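Local coordinates for Serine/threonine-protein kinase Tel1 (Chaetomium thermophilum, PDB 6SKY), which is an ATP-dependent serine/threonine protein kinase that probably senses DNA damage and activates checkpoint signalling by phosphorylating Ser-Gln and Thr-Gln sites, at residues M2675-R2680 with H2718-Y2723; K2684-S2689 with R2711-R2716; Q2690-I2695 with L2936-A2941. All blocks are in the same frame, centred on the assembly; numbering follows the deposited sequence.

Contact 1. Residues M2675-R2680 with H2718-Y2723; sequences MPAHER and HPVMRY
Arg2722 NH2 is held by two partners: a hydrogen bond of 3.0 Å to Pro2719 O, bent at the hydrogen (N-H...O 141°), and a salt bridge to Asp2806. This holds the loop at Pro2719 to the start of helix 2722-2726 and to helix 2802-2806. Across the contact, Val2720 carries the packing. Its CG2, in the crowded position between backbone N and carbonyl carbon, sits over the centre of the His2678 ring in a CH-pi contact, 3.8 Å from the centroid and 5° off the normal. The same methyl meets Ala2677 CB at 3.7 Å, so it fills the angle between imidazole and helix 2670-2681, while Val2720 CG1 stands 3.9 Å from His2678 ND1. The imidazole also stacks with Phe2717. His2678 NE2, hydrogen-bonded to Asp2803 OD1, orients the ring together with these face contacts; OD2 of the same carboxylate takes the backbone N-H of Val2720. One aspartate of the kinase C-lobe thus bridges both segments, and its negative charge beside a buried imidazole would be expected to raise the basicity of His2678.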
loop_
_atom_site.group_PDB
_atom_site.type_symbol
_atom_site.label_atom_id
_atom_site.label_comp_id
_atom_site.label_asym_id
_atom_site.label_seq_id
_atom_site.Cartn_x
_atom_site.Cartn_y
_atom_site.Cartn_z
ATOM N N MET A 2675 -38.156 -25.154 12.208
ATOM C CA MET A 2675 -39.591 -24.975 12.379
ATOM C C MET A 2675 -40.108 -25.593 13.674
ATOM O O MET A 2675 -40.996 -25.009 14.304
ATOM C CB MET A 2675 -40.342 -25.517 11.170
ATOM C CG MET A 2675 -40.270 -24.584 9.982
ATOM S SD MET A 2675 -40.704 -22.894 10.421
ATOM C CE MET A 2675 -39.266 -22.009 9.851
ATOM N N PRO A 2676 -39.615 -26.757 14.109
ATOM C CA PRO A 2676 -39.991 -27.225 15.452
ATOM C C PRO A 2676 -39.413 -26.389 16.576
ATOM O O PRO A 2676 -40.074 -26.194 17.603
ATOM C CB PRO A 2676 -39.447 -28.652 15.475
ATOM C CG PRO A 2676 -39.429 -29.054 14.087
ATOM C CD PRO A 2676 -39.051 -27.855 13.312
ATOM N N ALA A 2677 -38.187 -25.901 16.424
ATOM C CA ALA A 2677 -37.557 -25.134 17.485
ATOM C C ALA A 2677 -38.279 -23.827 17.742
ATOM O O ALA A 2677 -38.327 -23.364 18.886
ATOM C CB ALA A 2677 -36.101 -24.870 17.140
ATOM N N HIS A 2678 -38.851 -23.222 16.707
ATOM C CA HIS A 2678 -39.518 -21.940 16.881
ATOM C C HIS A 2678 -40.720 -22.063 17.794
ATOM O O HIS A 2678 -41.007 -21.153 18.575
ATOM C CB HIS A 2678 -39.934 -21.373 15.531
ATOM C CG HIS A 2678 -38.914 -20.477 14.920
ATOM N ND1 HIS A 2678 -38.652 -19.217 15.402
ATOM C CD2 HIS A 2678 -38.089 -20.655 13.866
ATOM C CE1 HIS A 2678 -37.710 -18.659 14.667
ATOM N NE2 HIS A 2678 -37.348 -19.512 13.732
ATOM N N GLU A 2679 -41.441 -23.170 17.711
ATOM C CA GLU A 2679 -42.578 -23.370 18.588
ATOM C C GLU A 2679 -42.199 -24.024 19.902
ATOM O O GLU A 2679 -42.962 -23.928 20.866
ATOM C CB GLU A 2679 -43.637 -24.217 17.894
ATOM C CG GLU A 2679 -43.187 -25.614 17.607
ATOM C CD GLU A 2679 -44.275 -26.441 16.978
ATOM O OE1 GLU A 2679 -45.392 -25.911 16.820
ATOM O OE2 GLU A 2679 -44.019 -27.616 16.643
ATOM N N ARG A 2680 -41.048 -24.686 19.967
ATOM C CA ARG A 2680 -40.596 -25.226 21.241
ATOM C C ARG A 2680 -40.104 -24.123 22.167
ATOM O O ARG A 2680 -40.348 -24.171 23.374
ATOM C CB ARG A 2680 -39.509 -26.263 21.002
ATOM C CG ARG A 2680 -38.719 -26.612 22.213
ATOM C CD ARG A 2680 -37.928 -27.865 21.999
ATOM N NE ARG A 2680 -36.890 -27.703 20.996
ATOM C CZ ARG A 2680 -36.879 -28.331 19.831
ATOM N NH1 ARG A 2680 -35.889 -28.134 18.982
ATOM N NH2 ARG A 2680 -37.856 -29.164 19.520
ATOM N N HIS A 2718 -39.325 -14.885 16.552
ATOM C CA HIS A 2718 -38.004 -14.578 17.063
ATOM C C HIS A 2718 -37.029 -15.687 16.721
ATOM O O HIS A 2718 -37.404 -16.857 16.756
ATOM C CB HIS A 2718 -38.031 -14.391 18.581
ATOM C CG HIS A 2718 -39.029 -13.385 19.049
ATOM N ND1 HIS A 2718 -40.328 -13.716 19.360
ATOM C CD2 HIS A 2718 -38.921 -12.052 19.256
ATOM C CE1 HIS A 2718 -40.977 -12.631 19.738
ATOM N NE2 HIS A 2718 -40.146 -11.609 19.683
ATOM N N PRO A 2719 -35.781 -15.360 16.406
ATOM C CA PRO A 2719 -34.821 -16.398 16.018
ATOM C C PRO A 2719 -34.483 -17.341 17.159
ATOM O O PRO A 2719 -34.472 -16.963 18.330
ATOM C CB PRO A 2719 -33.595 -15.592 15.588
ATOM C CG PRO A 2719 -33.774 -14.267 16.186
ATOM C CD PRO A 2719 -35.223 -14.013 16.251
ATOM N N VAL A 2720 -34.195 -18.591 16.798
ATOM C CA VAL A 2720 -33.902 -19.637 17.769
ATOM C C VAL A 2720 -32.655 -20.417 17.388
ATOM O O VAL A 2720 -32.411 -21.496 17.925
ATOM C CB VAL A 2720 -35.083 -20.608 17.908
ATOM C CG1 VAL A 2720 -36.295 -19.900 18.407
ATOM C CG2 VAL A 2720 -35.354 -21.255 16.597
ATOM N N MET A 2721 -31.859 -19.902 16.460
ATOM C CA MET A 2721 -30.756 -20.706 15.953
ATOM C C MET A 2721 -29.653 -20.871 16.985
ATOM O O MET A 2721 -28.926 -21.868 16.960
ATOM C CB MET A 2721 -30.211 -20.087 14.679
ATOM C CG MET A 2721 -29.132 -20.878 14.001
ATOM S SD MET A 2721 -29.704 -22.425 13.331
ATOM C CE MET A 2721 -28.137 -23.228 13.077
ATOM N N ARG A 2722 -29.535 -19.932 17.918
ATOM C CA ARG A 2722 -28.495 -20.017 18.929
ATOM C C ARG A 2722 -28.645 -21.239 19.812
ATOM O O ARG A 2722 -27.689 -21.623 20.485
ATOM C CB ARG A 2722 -28.500 -18.768 19.789
ATOM C CG ARG A 2722 -29.651 -18.692 20.721
ATOM C CD ARG A 2722 -29.750 -17.323 21.303
ATOM N NE ARG A 2722 -30.952 -17.158 22.099
ATOM C CZ ARG A 2722 -32.136 -16.849 21.597
ATOM N NH1 ARG A 2722 -33.177 -16.715 22.394
ATOM N NH2 ARG A 2722 -32.280 -16.687 20.298
ATOM N N TYR A 2723 -29.814 -21.863 19.823
ATOM C CA TYR A 2723 -30.002 -23.065 20.608
ATOM C C TYR A 2723 -29.490 -24.310 19.916
ATOM O O TYR A 2723 -29.216 -25.292 20.602
ATOM C CB TYR A 2723 -31.469 -23.242 20.946
ATOM C CG TYR A 2723 -31.958 -22.222 21.923
ATOM C CD1 TYR A 2723 -32.792 -21.203 21.527
ATOM C CD2 TYR A 2723 -31.569 -22.267 23.242
ATOM C CE1 TYR A 2723 -33.234 -20.274 22.413
ATOM C CE2 TYR A 2723 -32.004 -21.340 24.134
ATOM C CZ TYR A 2723 -32.835 -20.346 23.716
ATOM O OH TYR A 2723 -33.274 -19.411 24.616
#

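Contact 2. Residues K2684-S2689 with R2711-R2716; sequences KDLKGS and RRVTER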
loop_
_atom_site.group_PDB
_atom_site.type_symbol
_atom_site.label_atom_id
_atom_site.label_comp_id
_atom_site.label_asym_id
_atom_site.label_seq_id
_atom_site.Cartn_x
_atom_site.Cartn_y
_atom_site.Cartn_z
ATOM N N LYS A 2684 -45.792 -18.707 22.167
ATOM C CA LYS A 2684 -46.739 -17.638 21.890
ATOM C C LYS A 2684 -46.532 -16.990 20.529
ATOM O O LYS A 2684 -47.306 -16.105 20.160
ATOM C CB LYS A 2684 -46.656 -16.566 22.975
ATOM C CG LYS A 2684 -47.078 -17.035 24.346
ATOM C CD LYS A 2684 -47.006 -15.903 25.350
ATOM C CE LYS A 2684 -47.402 -16.378 26.733
ATOM N NZ LYS A 2684 -47.525 -15.250 27.698
ATOM N N ASP A 2685 -45.510 -17.393 19.785
ATOM C CA ASP A 2685 -45.251 -16.823 18.476
ATOM C C ASP A 2685 -46.118 -17.494 17.418
ATOM O O ASP A 2685 -46.767 -18.511 17.658
ATOM C CB ASP A 2685 -43.780 -16.974 18.106
ATOM C CG ASP A 2685 -42.902 -15.959 18.785
ATOM O OD1 ASP A 2685 -43.418 -15.175 19.603
ATOM O OD2 ASP A 2685 -41.692 -15.941 18.494
ATOM N N LEU A 2686 -46.123 -16.903 16.231
ATOM C CA LEU A 2686 -46.793 -17.515 15.101
ATOM C C LEU A 2686 -46.099 -18.812 14.717
ATOM O O LEU A 2686 -44.902 -18.994 14.935
ATOM C CB LEU A 2686 -46.794 -16.576 13.900
ATOM C CG LEU A 2686 -47.567 -15.269 13.961
ATOM C CD1 LEU A 2686 -47.223 -14.445 12.756
ATOM C CD2 LEU A 2686 -49.046 -15.544 13.999
ATOM N N LYS A 2687 -46.863 -19.723 14.133
ATOM C CA LYS A 2687 -46.255 -20.892 13.532
ATOM C C LYS A 2687 -45.496 -20.488 12.277
ATOM O O LYS A 2687 -45.578 -19.355 11.808
ATOM C CB LYS A 2687 -47.313 -21.934 13.194
ATOM C CG LYS A 2687 -48.125 -22.400 14.370
ATOM C CD LYS A 2687 -47.404 -23.481 15.121
ATOM C CE LYS A 2687 -48.290 -24.081 16.187
ATOM N NZ LYS A 2687 -47.644 -25.236 16.857
ATOM N N GLY A 2688 -44.736 -21.431 11.726
ATOM C CA GLY A 2688 -44.040 -21.152 10.484
ATOM C C GLY A 2688 -44.982 -21.120 9.300
ATOM O O GLY A 2688 -44.821 -20.307 8.389
ATOM N N SER A 2689 -45.983 -21.997 9.303
ATOM C CA SER A 2689 -46.961 -22.014 8.226
ATOM C C SER A 2689 -47.821 -20.759 8.225
ATOM O O SER A 2689 -48.196 -20.270 7.158
ATOM C CB SER A 2689 -47.831 -23.260 8.339
ATOM O OG SER A 2689 -48.225 -23.477 9.676
ATOM N N ARG A 2711 -42.852 -6.735 8.226
ATOM C CA ARG A 2711 -42.496 -6.249 9.554
ATOM C C ARG A 2711 -43.445 -6.794 10.607
ATOM O O ARG A 2711 -43.016 -7.202 11.693
ATOM C CB ARG A 2711 -42.497 -4.729 9.587
ATOM C CG ARG A 2711 -41.387 -4.094 8.813
ATOM C CD ARG A 2711 -41.404 -2.607 9.031
ATOM N NE ARG A 2711 -40.598 -1.898 8.050
ATOM C CZ ARG A 2711 -39.320 -1.595 8.221
ATOM N NH1 ARG A 2711 -38.661 -0.946 7.276
ATOM N NH2 ARG A 2711 -38.702 -1.943 9.339
ATOM N N ARG A 2712 -44.741 -6.814 10.302
ATOM C CA ARG A 2712 -45.711 -7.341 11.250
ATOM C C ARG A 2712 -45.452 -8.809 11.555
ATOM O O ARG A 2712 -45.648 -9.256 12.687
ATOM C CB ARG A 2712 -47.118 -7.154 10.698
ATOM C CG ARG A 2712 -48.220 -7.462 11.672
ATOM C CD ARG A 2712 -49.504 -7.816 10.950
ATOM N NE ARG A 2712 -49.574 -7.223 9.618
ATOM C CZ ARG A 2712 -49.906 -5.961 9.373
ATOM N NH1 ARG A 2712 -49.943 -5.514 8.126
ATOM N NH2 ARG A 2712 -50.186 -5.140 10.374
ATOM N N VAL A 2713 -45.020 -9.578 10.560
ATOM C CA VAL A 2713 -44.801 -11.004 10.778
ATOM C C VAL A 2713 -43.505 -11.255 11.534
ATOM O O VAL A 2713 -43.450 -12.126 12.403
ATOM C CB VAL A 2713 -44.834 -11.758 9.438
ATOM C CG1 VAL A 2713 -43.766 -12.819 9.389
ATOM C CG2 VAL A 2713 -46.184 -12.388 9.242
ATOM N N THR A 2714 -42.442 -10.512 11.234
ATOM C CA THR A 2714 -41.206 -10.742 11.967
ATOM C C THR A 2714 -41.205 -10.109 13.347
ATOM O O THR A 2714 -40.300 -10.392 14.131
ATOM C CB THR A 2714 -39.993 -10.240 11.191
ATOM O OG1 THR A 2714 -40.010 -8.816 11.129
ATOM C CG2 THR A 2714 -39.987 -10.805 9.808
ATOM N N GLU A 2715 -42.175 -9.261 13.673
ATOM C CA GLU A 2715 -42.293 -8.832 15.060
ATOM C C GLU A 2715 -42.891 -9.900 15.960
ATOM O O GLU A 2715 -42.837 -9.756 17.183
ATOM C CB GLU A 2715 -43.124 -7.557 15.150
ATOM C CG GLU A 2715 -42.285 -6.304 15.082
ATOM C CD GLU A 2715 -43.080 -5.076 14.701
ATOM O OE1 GLU A 2715 -44.311 -5.185 14.524
ATOM O OE2 GLU A 2715 -42.469 -3.995 14.573
ATOM N N ARG A 2716 -43.453 -10.960 15.391
ATOM C CA ARG A 2716 -44.033 -12.062 16.144
ATOM C C ARG A 2716 -43.318 -13.369 15.843
ATOM O O ARG A 2716 -43.920 -14.436 15.883
ATOM C CB ARG A 2716 -45.518 -12.204 15.838
ATOM C CG ARG A 2716 -46.348 -11.016 16.219
ATOM C CD ARG A 2716 -47.799 -11.400 16.220
ATOM N NE ARG A 2716 -48.037 -12.559 17.072
ATOM C CZ ARG A 2716 -49.164 -13.260 17.081
ATOM N NH1 ARG A 2716 -49.296 -14.301 17.887
ATOM N NH2 ARG A 2716 -50.161 -12.920 16.277
#
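The loop leading into helix 2688-2697 passes the end of segment 2711-2716 with Asp2685 and Arg2716 nearest, their CA atoms 5.4 Å apart, and a single weak backbone bond joins the two segments, Leu2686 N to Arg2716 O at 3.3 Å with a fairly straight N-H...O angle of 160°. Arg2716 and Leu2686 make most of the side-chain contact. The arginine chain starts with CG anti to the carbonyl carbon and bends at chi3 (54°), which swings the guanidinium across the leucine, the two side chains crossing at about a right angle. Leu2686 CD2 lies over one face of the flat group, toward its rim, 3.6 Å from Arg2716 NH2. Lys2684 O approaches the edge near the guanidinium plane, 3.5 Å from Arg2716 NH1, a polar approach rather than a formed bond. The arrangement closes a helical hairpin in the kinase C-lobe: helices 2688-2697 and 2703-2714 run roughly antiparallel, and the contact joins the entrance of the first, with Lys2687 at its N-cap position, to the region where the second finishes. On the inner side of the hairpin Leu2686 CD1 comes within 4.2 Å of Val2713 CG2, and both side chains also rest on Cys2691. Asp2685 sets its CB 3.4 Å from Arg2716 O, but its carboxylate does not pair with the arginine, OD1 standing 5.9 Å from Arg2716 NE. OD2 is instead hydrogen-bonded to His2718 ND1, just past the second segment. Lys2687 reaches the other way, its NZ in a salt bridge with Glu2679 of helix 2670-2681.

Contact 3. Residues Q2690-I2695 with L2936-A2941; sequences QCRKEI and LYSGWA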
loop_
_atom_site.group_PDB
_atom_site.type_symbol
_atom_site.label_atom_id
_atom_site.label_comp_id
_atom_site.label_asym_id
_atom_site.label_seq_id
_atom_site.Cartn_x
_atom_site.Cartn_y
_atom_site.Cartn_z
ATOM N N GLN A 2690 -48.126 -20.212 9.399
ATOM C CA GLN A 2690 -48.903 -18.982 9.450
ATOM C C GLN A 2690 -48.114 -17.808 8.893
ATOM O O GLN A 2690 -48.665 -16.972 8.169
ATOM C CB GLN A 2690 -49.343 -18.714 10.882
ATOM C CG GLN A 2690 -50.001 -19.911 11.520
ATOM C CD GLN A 2690 -50.437 -19.658 12.940
ATOM O OE1 GLN A 2690 -50.197 -18.591 13.497
ATOM N NE2 GLN A 2690 -51.090 -20.643 13.538
ATOM N N CYS A 2691 -46.821 -17.732 9.210
ATOM C CA CYS A 2691 -45.970 -16.701 8.627
ATOM C C CYS A 2691 -45.868 -16.862 7.119
ATOM O O CYS A 2691 -45.946 -15.877 6.375
ATOM C CB CYS A 2691 -44.579 -16.747 9.256
ATOM S SG CYS A 2691 -44.511 -16.350 10.999
ATOM N N ARG A 2692 -45.704 -18.097 6.644
ATOM C CA ARG A 2692 -45.612 -18.317 5.207
ATOM C C ARG A 2692 -46.891 -17.901 4.503
ATOM O O ARG A 2692 -46.846 -17.272 3.443
ATOM C CB ARG A 2692 -45.300 -19.778 4.906
ATOM C CG ARG A 2692 -45.431 -20.106 3.449
ATOM C CD ARG A 2692 -44.742 -21.388 3.073
ATOM N NE ARG A 2692 -44.760 -21.566 1.625
ATOM C CZ ARG A 2692 -44.080 -22.497 0.968
ATOM N NH1 ARG A 2692 -43.312 -23.355 1.622
ATOM N NH2 ARG A 2692 -44.165 -22.569 -0.350
ATOM N N LYS A 2693 -48.042 -18.229 5.080
ATOM C CA LYS A 2693 -49.307 -17.885 4.446
ATOM C C LYS A 2693 -49.553 -16.384 4.466
ATOM O O LYS A 2693 -50.038 -15.818 3.481
ATOM C CB LYS A 2693 -50.445 -18.626 5.132
ATOM C CG LYS A 2693 -51.804 -18.338 4.566
ATOM C CD LYS A 2693 -52.851 -19.135 5.308
ATOM C CE LYS A 2693 -54.249 -18.846 4.798
ATOM N NZ LYS A 2693 -55.260 -19.631 5.557
ATOM N N GLU A 2694 -49.237 -15.718 5.577
ATOM C CA GLU A 2694 -49.408 -14.271 5.628
ATOM C C GLU A 2694 -48.494 -13.572 4.639
ATOM O O GLU A 2694 -48.854 -12.531 4.083
ATOM C CB GLU A 2694 -49.163 -13.756 7.041
ATOM C CG GLU A 2694 -50.447 -13.503 7.797
ATOM C CD GLU A 2694 -50.234 -13.286 9.276
ATOM O OE1 GLU A 2694 -49.522 -12.329 9.645
ATOM O OE2 GLU A 2694 -50.783 -14.078 10.070
ATOM N N ILE A 2695 -47.308 -14.120 4.404
ATOM C CA ILE A 2695 -46.437 -13.489 3.425
ATOM C C ILE A 2695 -46.895 -13.795 2.006
ATOM O O ILE A 2695 -46.778 -12.944 1.120
ATOM C CB ILE A 2695 -44.982 -13.911 3.677
ATOM C CG1 ILE A 2695 -44.383 -13.031 4.764
ATOM C CG2 ILE A 2695 -44.151 -13.816 2.427
ATOM C CD1 ILE A 2695 -42.957 -13.332 5.049
ATOM N N LEU A 2936 -39.087 -11.051 -1.229
ATOM C CA LEU A 2936 -38.648 -12.363 -1.653
ATOM C C LEU A 2936 -39.818 -13.334 -1.648
ATOM O O LEU A 2936 -40.825 -13.125 -0.973
ATOM C CB LEU A 2936 -37.533 -12.881 -0.749
ATOM C CG LEU A 2936 -36.163 -12.236 -0.906
ATOM C CD1 LEU A 2936 -35.240 -12.741 0.146
ATOM C CD2 LEU A 2936 -35.602 -12.544 -2.248
ATOM N N TYR A 2937 -39.677 -14.403 -2.423
ATOM C CA TYR A 2937 -40.716 -15.415 -2.514
ATOM C C TYR A 2937 -40.977 -16.039 -1.150
ATOM O O TYR A 2937 -40.081 -16.154 -0.316
ATOM C CB TYR A 2937 -40.305 -16.483 -3.518
ATOM C CG TYR A 2937 -41.306 -17.584 -3.696
ATOM C CD1 TYR A 2937 -42.609 -17.307 -4.048
ATOM C CD2 TYR A 2937 -40.940 -18.904 -3.541
ATOM C CE1 TYR A 2937 -43.521 -18.308 -4.216
ATOM C CE2 TYR A 2937 -41.844 -19.909 -3.711
ATOM C CZ TYR A 2937 -43.134 -19.605 -4.047
ATOM O OH TYR A 2937 -44.045 -20.613 -4.214
ATOM N N SER A 2938 -42.225 -16.449 -0.926
ATOM C CA SER A 2938 -42.620 -16.924 0.394
ATOM C C SER A 2938 -42.006 -18.273 0.731
ATOM O O SER A 2938 -41.822 -18.586 1.910
ATOM C CB SER A 2938 -44.134 -17.007 0.487
ATOM O OG SER A 2938 -44.618 -18.122 -0.227
ATOM N N GLY A 2939 -41.700 -19.093 -0.273
ATOM C CA GLY A 2939 -41.047 -20.361 -0.014
ATOM C C GLY A 2939 -39.595 -20.224 0.371
ATOM O O GLY A 2939 -39.035 -21.140 0.973
ATOM N N TRP A 2940 -38.971 -19.117 -0.006
ATOM C CA TRP A 2940 -37.682 -18.655 0.497
ATOM C C TRP A 2940 -37.981 -18.022 1.838
ATOM O O TRP A 2940 -38.303 -16.841 1.922
ATOM C CB TRP A 2940 -37.091 -17.645 -0.473
ATOM C CG TRP A 2940 -35.618 -17.465 -0.507
ATOM C CD1 TRP A 2940 -34.775 -17.942 -1.447
ATOM C CD2 TRP A 2940 -34.822 -16.695 0.391
ATOM N NE1 TRP A 2940 -33.500 -17.543 -1.186
ATOM C CE2 TRP A 2940 -33.503 -16.771 -0.058
ATOM C CE3 TRP A 2940 -35.096 -15.958 1.540
ATOM C CZ2 TRP A 2940 -32.462 -16.144 0.599
ATOM C CZ3 TRP A 2940 -34.062 -15.340 2.185
ATOM C CH2 TRP A 2940 -32.763 -15.436 1.717
ATOM N N ALA A 2941 -37.912 -18.803 2.907
ATOM C CA ALA A 2941 -38.467 -18.324 4.165
ATOM C C ALA A 2941 -37.620 -17.211 4.755
ATOM O O ALA A 2941 -36.692 -17.469 5.520
ATOM C CB ALA A 2941 -38.583 -19.471 5.162
#
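Arg2692 and Ile2695, one turn apart on helix 2688-2697, come down on the turn at Ser2938 and Gly2939 from two directions. The arginine leaves the helix with CG anti to the backbone N (chi1 170°) and stays extended to NE, so that its flat end is laid across the turn. One face of the guanidinium rests on Gly2939 CA, which lies under its centre, 3.8 Å from Arg2692 CZ; Ser2938 O lies over the same face. Ser2938 OG stands 3.9 Å from Arg2692 NE, and Tyr2937 OH approaches obliquely, 4.3 Å from Arg2692 NH2. Both are too far to bond, so across these segments the arginine is held by van der Waals contact of its face with the turn. Ile2695 works as the apolar half: its CG2, anti to the backbone N, meets Ser2938 CB at 3.7 Å. Ser2938 therefore fits between the two helix side chains, its CA 5.8 Å from that of Arg2692. The turn itself is a type I beta turn from Tyr2937 to Trp2940, closed by a weak bond from Trp2940 N to Tyr2937 O (3.2 Å), and Gly2939 N lies above one face of the Tyr2937 ring, toward its rim. Trp2940 points away from the helix and makes a cation-pi contact with Arg2799. About 7 Å separates the Arg2692 side chain from the bound nucleotide analogue, so they do not touch. In the fold, this FATC turn follows helix 2930-2933 and packs against helix 2688-2697, whose Cys2691, Glu2694 and Ile2695 also contact helix 2703-2714, while Tyr2943 of the C-terminal tail touches Arg2692 and Ile2695.

Contact 1 is the buried one, built on a methyl over an imidazole and carboxylates of helix 2802-2806; contacts 2 and 3 lie at the surface, where arginine guanidinium faces rest on a leucine methyl or a glycine backbone. Contact 2 is nested along the chain inside the loop that contact 1 closes, and the two are joined by a salt bridge and a hydrogen bond between charged and polar side chains. Contacts 2 and 3 share helix 2688-2697 and meet by side-chain packing. Contact 3 alone reaches far along the sequence, bringing the FATC end to the kinase C-lobe; its centre lies about 17 Å from that of contact 1, without touching it.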